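Local coordinates for phosphatidylethanolamine-binding protein, putative (Plasmodium falciparum, PDB 2R77), which probably binds phosphatidylethanolamine and may regulate the activity of protein kinases, at residues E24-D28 with R29-H33; Y95-R98 with L99-D102; N187-I191 with N192-I196. All blocks are in the same frame, centred on the assembly; numbering follows the deposited sequence.

Interaction 1: E24-D28 with R29-H33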
loop_
_atom_site.group_PDB
_atom_site.type_symbol
_atom_site.label_atom_id
_atom_site.label_comp_id
_atom_site.label_asym_id
_atom_site.label_seq_id
_atom_site.Cartn_x
_atom_site.Cartn_y
_atom_site.Cartn_z
ATOM N N GLU A 24 6.484 -4.455 15.785
ATOM C CA GLU A 24 6.234 -5.269 14.594
ATOM C C GLU A 24 6.749 -4.596 13.317
ATOM O O GLU A 24 7.326 -5.269 12.448
ATOM C CB GLU A 24 4.743 -5.582 14.432
ATOM C CG GLU A 24 4.174 -6.545 15.454
ATOM C CD GLU A 24 2.715 -6.816 15.184
ATOM O OE1 GLU A 24 2.418 -7.882 14.578
ATOM O OE2 GLU A 24 1.874 -5.953 15.546
ATOM N N LEU A 25 6.545 -3.282 13.209
ATOM C CA LEU A 25 7.013 -2.525 12.037
ATOM C C LEU A 25 8.532 -2.536 11.975
ATOM O O LEU A 25 9.117 -2.685 10.904
ATOM C CB LEU A 25 6.506 -1.081 12.062
ATOM C CG LEU A 25 4.983 -0.875 11.986
ATOM C CD1 LEU A 25 4.596 0.570 12.285
ATOM C CD2 LEU A 25 4.410 -1.368 10.636
ATOM N N LYS A 26 9.177 -2.368 13.125
ATOM C CA LYS A 26 10.645 -2.398 13.159
ATOM C C LYS A 26 11.219 -3.780 12.850
ATOM O O LYS A 26 12.289 -3.889 12.240
ATOM C CB LYS A 26 11.169 -1.846 14.486
ATOM C CG LYS A 26 10.925 -0.344 14.626
ATOM C CD LYS A 26 11.574 0.264 15.863
ATOM C CE LYS A 26 11.658 1.780 15.715
ATOM N NZ LYS A 26 12.006 2.504 16.973
ATOM N N LYS A 27 10.485 -4.828 13.224
ATOM C CA LYS A 27 10.916 -6.208 13.006
ATOM C C LYS A 27 11.219 -6.497 11.518
ATOM O O LYS A 27 12.211 -7.155 11.200
ATOM C CB LYS A 27 9.892 -7.201 13.569
ATOM C CG LYS A 27 10.248 -8.661 13.292
ATOM C CD LYS A 27 9.150 -9.618 13.737
ATOM C CE LYS A 27 9.118 -10.858 12.832
ATOM N NZ LYS A 27 10.438 -11.561 12.750
ATOM N N ASP A 28 10.370 -6.010 10.616
ATOM C CA ASP A 28 10.630 -6.182 9.185
ATOM C C ASP A 28 11.230 -4.927 8.547
ATOM O O ASP A 28 11.242 -4.813 7.327
ATOM C CB ASP A 28 9.357 -6.579 8.428
ATOM C CG ASP A 28 8.925 -7.998 8.709
ATOM O OD1 ASP A 28 9.805 -8.831 9.036
ATOM O OD2 ASP A 28 7.718 -8.286 8.563
ATOM N N ARG A 29 11.704 -4.004 9.384
ATOM C CA ARG A 29 12.299 -2.713 8.960
ATOM C C ARG A 29 11.383 -1.792 8.122
ATOM O O ARG A 29 11.841 -0.909 7.363
ATOM C CB ARG A 29 13.664 -2.924 8.320
ATOM C CG ARG A 29 14.663 -3.499 9.315
ATOM C CD ARG A 29 16.012 -3.697 8.684
ATOM N NE ARG A 29 16.627 -2.438 8.253
ATOM C CZ ARG A 29 17.183 -1.539 9.065
ATOM N NH1 ARG A 29 17.723 -0.439 8.561
ATOM N NH2 ARG A 29 17.223 -1.729 10.372
ATOM N N ILE A 30 10.077 -2.000 8.294
ATOM C CA ILE A 30 9.079 -1.070 7.764
ATOM C C ILE A 30 9.374 0.350 8.241
ATOM O O ILE A 30 9.258 1.298 7.469
ATOM C CB ILE A 30 7.667 -1.480 8.138
ATOM C CG1 ILE A 30 7.400 -2.952 7.724
ATOM C CG2 ILE A 30 6.666 -0.480 7.539
ATOM C CD1 ILE A 30 7.802 -3.309 6.251
ATOM N N ILE A 31 9.743 0.480 9.514
ATOM C CA ILE A 31 10.523 1.642 9.967
ATOM C C ILE A 31 11.964 1.145 10.021
ATOM O O ILE A 31 12.216 0.167 10.724
ATOM C CB ILE A 31 10.124 2.099 11.393
ATOM C CG1 ILE A 31 8.649 2.509 11.444
ATOM C CG2 ILE A 31 11.043 3.243 11.882
ATOM C CD1 ILE A 31 8.102 2.507 12.877
ATOM N N PRO A 32 12.909 1.831 9.324
ATOM C CA PRO A 32 12.788 3.111 8.612
ATOM C C PRO A 32 12.601 3.036 7.104
ATOM O O PRO A 32 12.653 4.076 6.462
ATOM C CB PRO A 32 14.158 3.745 8.838
ATOM C CG PRO A 32 15.098 2.553 8.809
ATOM C CD PRO A 32 14.308 1.343 9.314
ATOM N N HIS A 33 12.447 1.832 6.550
ATOM C CA HIS A 33 12.453 1.687 5.093
ATOM C C HIS A 33 11.273 2.357 4.406
ATOM O O HIS A 33 11.447 3.017 3.372
ATOM C CB HIS A 33 12.535 0.241 4.646
ATOM C CG HIS A 33 12.822 0.097 3.185
ATOM N ND1 HIS A 33 14.008 0.512 2.619
ATOM C CD2 HIS A 33 12.066 -0.386 2.174
ATOM C CE1 HIS A 33 13.971 0.289 1.312
ATOM N NE2 HIS A 33 12.805 -0.262 1.020
#
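The contact is the turn between helix 22-27 and the short helix 30-33, with Leu-25 and Lys-26 of the first meeting Arg-29, Ile-30 and Ile-31. Two backbone bonds define the turn. Arg-29 N donates to Lys-26 O at 2.9 Å, arriving well above the carbonyl plane, and Ile-30 N reaches Leu-25 O at 2.9 Å in a weak bond bent to 121°. Arg-29, at positive phi (59°), lets the chain turn and stands at the N-cap of the second helix, its carbonyl O accepting from His-33 N. Apolar branches meet beside the turn. Leu-25 CD2 lies 3.9 Å from Ile-30 CG2, the two side chains crossing at about a right angle, while the tip of Ile-31, CD1, comes 4.0 Å from Leu-25 CB and about as near to CD1 of that leucine. On the outer side the extended chain of Lys-26 runs past Ile-31, with CG 4.1 Å from Ile-31 CB. Leu-25 and Ile-30 both rest on Tyr-199 and Trp-201 of strand 196-201, and Asp-28 OD2 accepts from Trp-201 NE1, so the helical turn is pinned to the end strand of the five-stranded antiparallel sheet.

Interaction 2: Y95-R98 with L99-D102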
loop_
_atom_site.group_PDB
_atom_site.type_symbol
_atom_site.label_atom_id
_atom_site.label_comp_id
_atom_site.label_asym_id
_atom_site.label_seq_id
_atom_site.Cartn_x
_atom_site.Cartn_y
_atom_site.Cartn_z
ATOM N N TYR A 95 12.003 -2.297 -4.848
ATOM C CA TYR A 95 12.183 -2.342 -6.301
ATOM C C TYR A 95 13.490 -1.638 -6.687
ATOM O O TYR A 95 13.670 -0.466 -6.370
ATOM C CB TYR A 95 11.004 -1.676 -6.993
ATOM C CG TYR A 95 11.220 -1.552 -8.468
ATOM C CD1 TYR A 95 11.097 -2.663 -9.296
ATOM C CD2 TYR A 95 11.577 -0.335 -9.030
ATOM C CE1 TYR A 95 11.307 -2.566 -10.685
ATOM C CE2 TYR A 95 11.812 -0.218 -10.402
ATOM C CZ TYR A 95 11.663 -1.352 -11.229
ATOM O OH TYR A 95 11.880 -1.269 -12.605
ATOM N N PRO A 96 14.376 -2.329 -7.435
ATOM C CA PRO A 96 14.235 -3.663 -8.025
ATOM C C PRO A 96 14.444 -4.856 -7.084
ATOM O O PRO A 96 13.972 -5.977 -7.389
ATOM C CB PRO A 96 15.335 -3.689 -9.093
ATOM C CG PRO A 96 16.397 -2.817 -8.568
ATOM C CD PRO A 96 15.675 -1.715 -7.778
ATOM N N SER A 97 15.135 -4.639 -5.962
ATOM C CA SER A 97 15.453 -5.760 -5.076
ATOM C C SER A 97 15.392 -5.410 -3.605
ATOM O O SER A 97 15.795 -4.321 -3.223
ATOM C CB SER A 97 16.862 -6.282 -5.399
ATOM O OG SER A 97 17.242 -7.391 -4.590
ATOM N N ARG A 98 14.927 -6.369 -2.797
ATOM C CA ARG A 98 15.028 -6.309 -1.324
ATOM C C ARG A 98 16.511 -6.285 -0.853
ATOM O O ARG A 98 16.848 -5.733 0.207
ATOM C CB ARG A 98 14.313 -7.527 -0.745
ATOM C CG ARG A 98 14.463 -7.745 0.787
ATOM C CD ARG A 98 13.792 -6.604 1.563
ATOM N NE ARG A 98 13.934 -6.772 3.024
ATOM C CZ ARG A 98 13.185 -7.587 3.777
ATOM N NH1 ARG A 98 13.426 -7.633 5.086
ATOM N NH2 ARG A 98 12.187 -8.350 3.263
ATOM N N LEU A 99 17.371 -6.865 -1.680
ATOM C CA LEU A 99 18.712 -7.261 -1.283
ATOM C C LEU A 99 19.788 -6.230 -1.580
ATOM O O LEU A 99 20.931 -6.399 -1.140
ATOM C CB LEU A 99 19.058 -8.562 -1.992
ATOM C CG LEU A 99 18.088 -9.730 -1.828
ATOM C CD1 LEU A 99 18.685 -10.965 -2.458
ATOM C CD2 LEU A 99 17.818 -9.968 -0.358
ATOM N N ARG A 100 19.408 -5.167 -2.297
ATOM C CA ARG A 100 20.315 -4.101 -2.728
ATOM C C ARG A 100 19.831 -2.744 -2.171
ATOM O O ARG A 100 18.618 -2.482 -2.104
ATOM C CB ARG A 100 20.385 -4.021 -4.265
ATOM C CG ARG A 100 20.879 -5.293 -4.966
ATOM C CD ARG A 100 22.377 -5.489 -4.777
ATOM N NE ARG A 100 22.912 -6.588 -5.603
ATOM C CZ ARG A 100 24.191 -6.963 -5.576
ATOM N NH1 ARG A 100 25.038 -6.311 -4.778
ATOM N NH2 ARG A 100 24.629 -7.973 -6.339
ATOM N N PRO A 101 20.774 -1.880 -1.774
ATOM C CA PRO A 101 20.430 -0.631 -1.074
ATOM C C PRO A 101 19.773 0.443 -1.948
ATOM O O PRO A 101 19.178 1.381 -1.395
ATOM C CB PRO A 101 21.781 -0.155 -0.528
ATOM C CG PRO A 101 22.783 -0.729 -1.475
ATOM C CD PRO A 101 22.233 -2.054 -1.908
ATOM N N ASP A 102 19.826 0.298 -3.278
ATOM C CA ASP A 102 19.103 1.237 -4.177
ATOM C C ASP A 102 17.563 1.028 -4.230
ATOM O O ASP A 102 16.877 1.694 -5.018
ATOM C CB ASP A 102 19.728 1.282 -5.585
ATOM C CG ASP A 102 19.493 0.007 -6.402
ATOM O OD1 ASP A 102 19.036 -1.024 -5.842
ATOM O OD2 ASP A 102 19.796 0.044 -7.627
HETATM O O HOH W 1 15.331 1.573 -7.304
HETATM O O HOH W 2 16.928 -2.633 -5.105
#
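The carboxylate of Asp-102 meets the ring of Pro-96 through one oxygen, OD1, which lies 3.9 Å from Pro-96 CD; the two side chains cross at about a right angle. The ring of Tyr-95 points away from 99-102 and packs edge-to-face with Tyr-173, its plane at about 55° to that of Tyr-106. Residues 95-102 make up most of the connection of a beta hairpin, between antiparallel strands 84-95 and 104-114, and Tyr-95 to Arg-98 form the end of the DPDxPSR signature of the phosphatidylethanolamine-binding family. A cis peptide precedes Pro-96. Two waters span the loop. One donates to both Tyr-95 O and Asp-102 O, at 2.8 Å each; the other accepts from Ser-97 N and lies 2.8 Å from Asp-102 OD1, to which it probably donates. With chi1 at 71° the aspartate carboxylate is set between its own backbone N and carbonyl carbon, within range of that second water. Arg-98 leads away, its NH2 bonded to Leu-144 O and Gln-203 OE1. At the bend Ser-97 forms an ST turn: its OG, held anti to the backbone N and also weakly bonded to Thr-142 O, accepts from Leu-99 N at 3.0 Å with an N-H...O angle of 159°.

Interaction 3: N187-I191 with N192-I196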
loop_
_atom_site.group_PDB
_atom_site.type_symbol
_atom_site.label_atom_id
_atom_site.label_comp_id
_atom_site.label_asym_id
_atom_site.label_seq_id
_atom_site.Cartn_x
_atom_site.Cartn_y
_atom_site.Cartn_z
ATOM N N ASN A 187 6.318 10.712 1.508
ATOM C CA ASN A 187 6.378 12.061 0.917
ATOM C C ASN A 187 5.143 12.514 0.134
ATOM O O ASN A 187 4.716 13.687 0.230
ATOM C CB ASN A 187 7.648 12.231 0.110
ATOM C CG ASN A 187 8.865 12.436 1.000
ATOM O OD1 ASN A 187 8.762 12.977 2.120
ATOM N ND2 ASN A 187 10.019 12.032 0.505
ATOM N N ILE A 188 4.543 11.594 -0.613
ATOM C CA ILE A 188 3.227 11.862 -1.210
ATOM C C ILE A 188 2.208 12.279 -0.143
ATOM O O ILE A 188 1.463 13.254 -0.347
ATOM C CB ILE A 188 2.699 10.665 -2.010
ATOM C CG1 ILE A 188 3.644 10.361 -3.165
ATOM C CG2 ILE A 188 1.257 10.923 -2.520
ATOM C CD1 ILE A 188 3.309 9.014 -3.848
ATOM N N ALA A 189 2.179 11.564 0.992
ATOM C CA ALA A 189 1.254 11.909 2.079
ATOM C C ALA A 189 1.558 13.314 2.625
ATOM O O ALA A 189 0.625 14.085 2.919
ATOM C CB ALA A 189 1.309 10.900 3.169
ATOM N N GLN A 190 2.843 13.656 2.754
ATOM C CA GLN A 190 3.184 14.989 3.254
ATOM C C GLN A 190 2.735 16.073 2.288
ATOM O O GLN A 190 2.097 17.066 2.702
ATOM C CB GLN A 190 4.673 15.125 3.514
ATOM C CG GLN A 190 5.205 14.289 4.637
ATOM C CD GLN A 190 6.532 14.833 5.056
ATOM O OE1 GLN A 190 7.562 14.418 4.529
ATOM N NE2 GLN A 190 6.521 15.829 5.955
ATOM N N ILE A 191 3.034 15.873 1.012
ATOM C CA ILE A 191 2.724 16.845 -0.041
ATOM C C ILE A 191 1.230 17.132 -0.092
ATOM O O ILE A 191 0.795 18.289 -0.246
ATOM C CB ILE A 191 3.223 16.326 -1.404
ATOM C CG1 ILE A 191 4.757 16.280 -1.418
ATOM C CG2 ILE A 191 2.710 17.185 -2.549
ATOM C CD1 ILE A 191 5.335 15.552 -2.636
ATOM N N ASN A 192 0.449 16.072 0.060
ATOM C CA ASN A 192 -1.004 16.165 -0.020
ATOM C C ASN A 192 -1.709 16.385 1.332
ATOM O O ASN A 192 -2.939 16.328 1.401
ATOM C CB ASN A 192 -1.575 14.929 -0.767
ATOM C CG ASN A 192 -1.148 14.882 -2.235
ATOM O OD1 ASN A 192 -1.768 15.503 -3.108
ATOM N ND2 ASN A 192 -0.079 14.143 -2.514
ATOM N N ASN A 193 -0.940 16.631 2.398
ATOM C CA ASN A 193 -1.494 16.847 3.743
ATOM C C ASN A 193 -2.452 15.740 4.165
ATOM O O ASN A 193 -3.571 16.008 4.615
ATOM C CB ASN A 193 -2.205 18.213 3.840
ATOM C CG ASN A 193 -1.412 19.334 3.223
ATOM O OD1 ASN A 193 -0.209 19.466 3.451
ATOM N ND2 ASN A 193 -2.088 20.167 2.439
ATOM N N MET A 194 -1.997 14.497 3.977
ATOM C CA MET A 194 -2.741 13.293 4.319
ATOM C C MET A 194 -2.076 12.566 5.479
ATOM O O MET A 194 -0.909 12.155 5.393
ATOM C CB MET A 194 -2.790 12.329 3.113
ATOM C CG MET A 194 -3.284 12.901 1.830
ATOM S SD MET A 194 -3.677 11.574 0.647
ATOM C CE MET A 194 -2.035 11.025 0.178
ATOM N N LYS A 195 -2.815 12.390 6.567
ATOM C CA LYS A 195 -2.352 11.566 7.655
ATOM C C LYS A 195 -2.302 10.119 7.177
ATOM O O LYS A 195 -3.259 9.642 6.560
ATOM C CB LYS A 195 -3.315 11.699 8.843
ATOM C CG LYS A 195 -2.915 10.934 10.077
ATOM C CD LYS A 195 -3.950 11.014 11.201
ATOM C CE LYS A 195 -3.452 10.238 12.427
ATOM N NZ LYS A 195 -4.421 10.200 13.566
ATOM N N ILE A 196 -1.201 9.429 7.467
ATOM C CA ILE A 196 -1.161 7.980 7.285
ATOM C C ILE A 196 -1.846 7.310 8.480
ATOM O O ILE A 196 -1.472 7.549 9.645
ATOM C CB ILE A 196 0.280 7.449 7.029
ATOM C CG1 ILE A 196 0.793 8.032 5.700
ATOM C CG2 ILE A 196 0.279 5.925 7.085
ATOM C CD1 ILE A 196 2.245 7.788 5.375
#
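The carbonyl oxygen of Ile-188 is gripped twice by Asn-192, by the side-chain ND2 at 2.8 Å and by the backbone N at 3.0 Å. The two donors reach Ile-188 O from opposite faces of the carbonyl plane, and each is tilted out of that plane. The ND2 bond is close to straight (163°), and the oxygen lies nearly in the plane of the asparagine amide. The first torsion of Asn-192 (chi1 -66°) sets CG beside the backbone N, which lets both nitrogens converge on one acceptor. ND2 also donates to Thr-163 O, so the two acceptors together help to fix the rotation of the amide, and the second ties the helix end to a loop. The amide lies alongside the Ile-188 side chain, with Asn-192 ND2 3.5 Å from Ile-188 CG2. Helix 185-191 ends here in a Schellman motif, with Asn-193 at positive phi as its C-prime residue. Met-194 N donates to Ala-189 O at 2.9 Å and 176°, while Asn-193 N donates to Gln-190 O at 3.1 Å from above the carbonyl plane. On the helix side of the reversal, Ala-189 makes apolar contacts. Its CB sits 3.9 Å from Ile-196 CG1 and about as close to CD1 of the same residue. Met-194 bends at chi3, bringing CE to 3.9 Å from Ala-189 CA. From there the methionine packs on Ser-152 and Ile-154 of strand 148-155 and on Val-87 and Phe-89 of strand 84-95, and Ile-196, the first residue of strand 196-201, rests on Ile-150.

How the interactions relate
Along the chain the three contacts come in series, and all border the five-stranded antiparallel sheet. Interaction 1 packs on strand 196-201, interaction 2 is the hairpin loop joining strands 84-95 and 104-114, and interaction 3 leads from helix 185-191 into strand 196-201, so interactions 1 and 3 meet the same strand although their nearest atoms are about 9 Å apart. Interactions 1 and 2, with centres 16 Å apart, touch by packing, Asp-28 O lying 4.2 Å from Arg-98 NH1. Gln-203 joins them, touching Asp-28 and bonding Arg-98. Interaction 3 lies farther from interaction 2, with centres 24 Å apart; the three are separate local turns attached to one sheet.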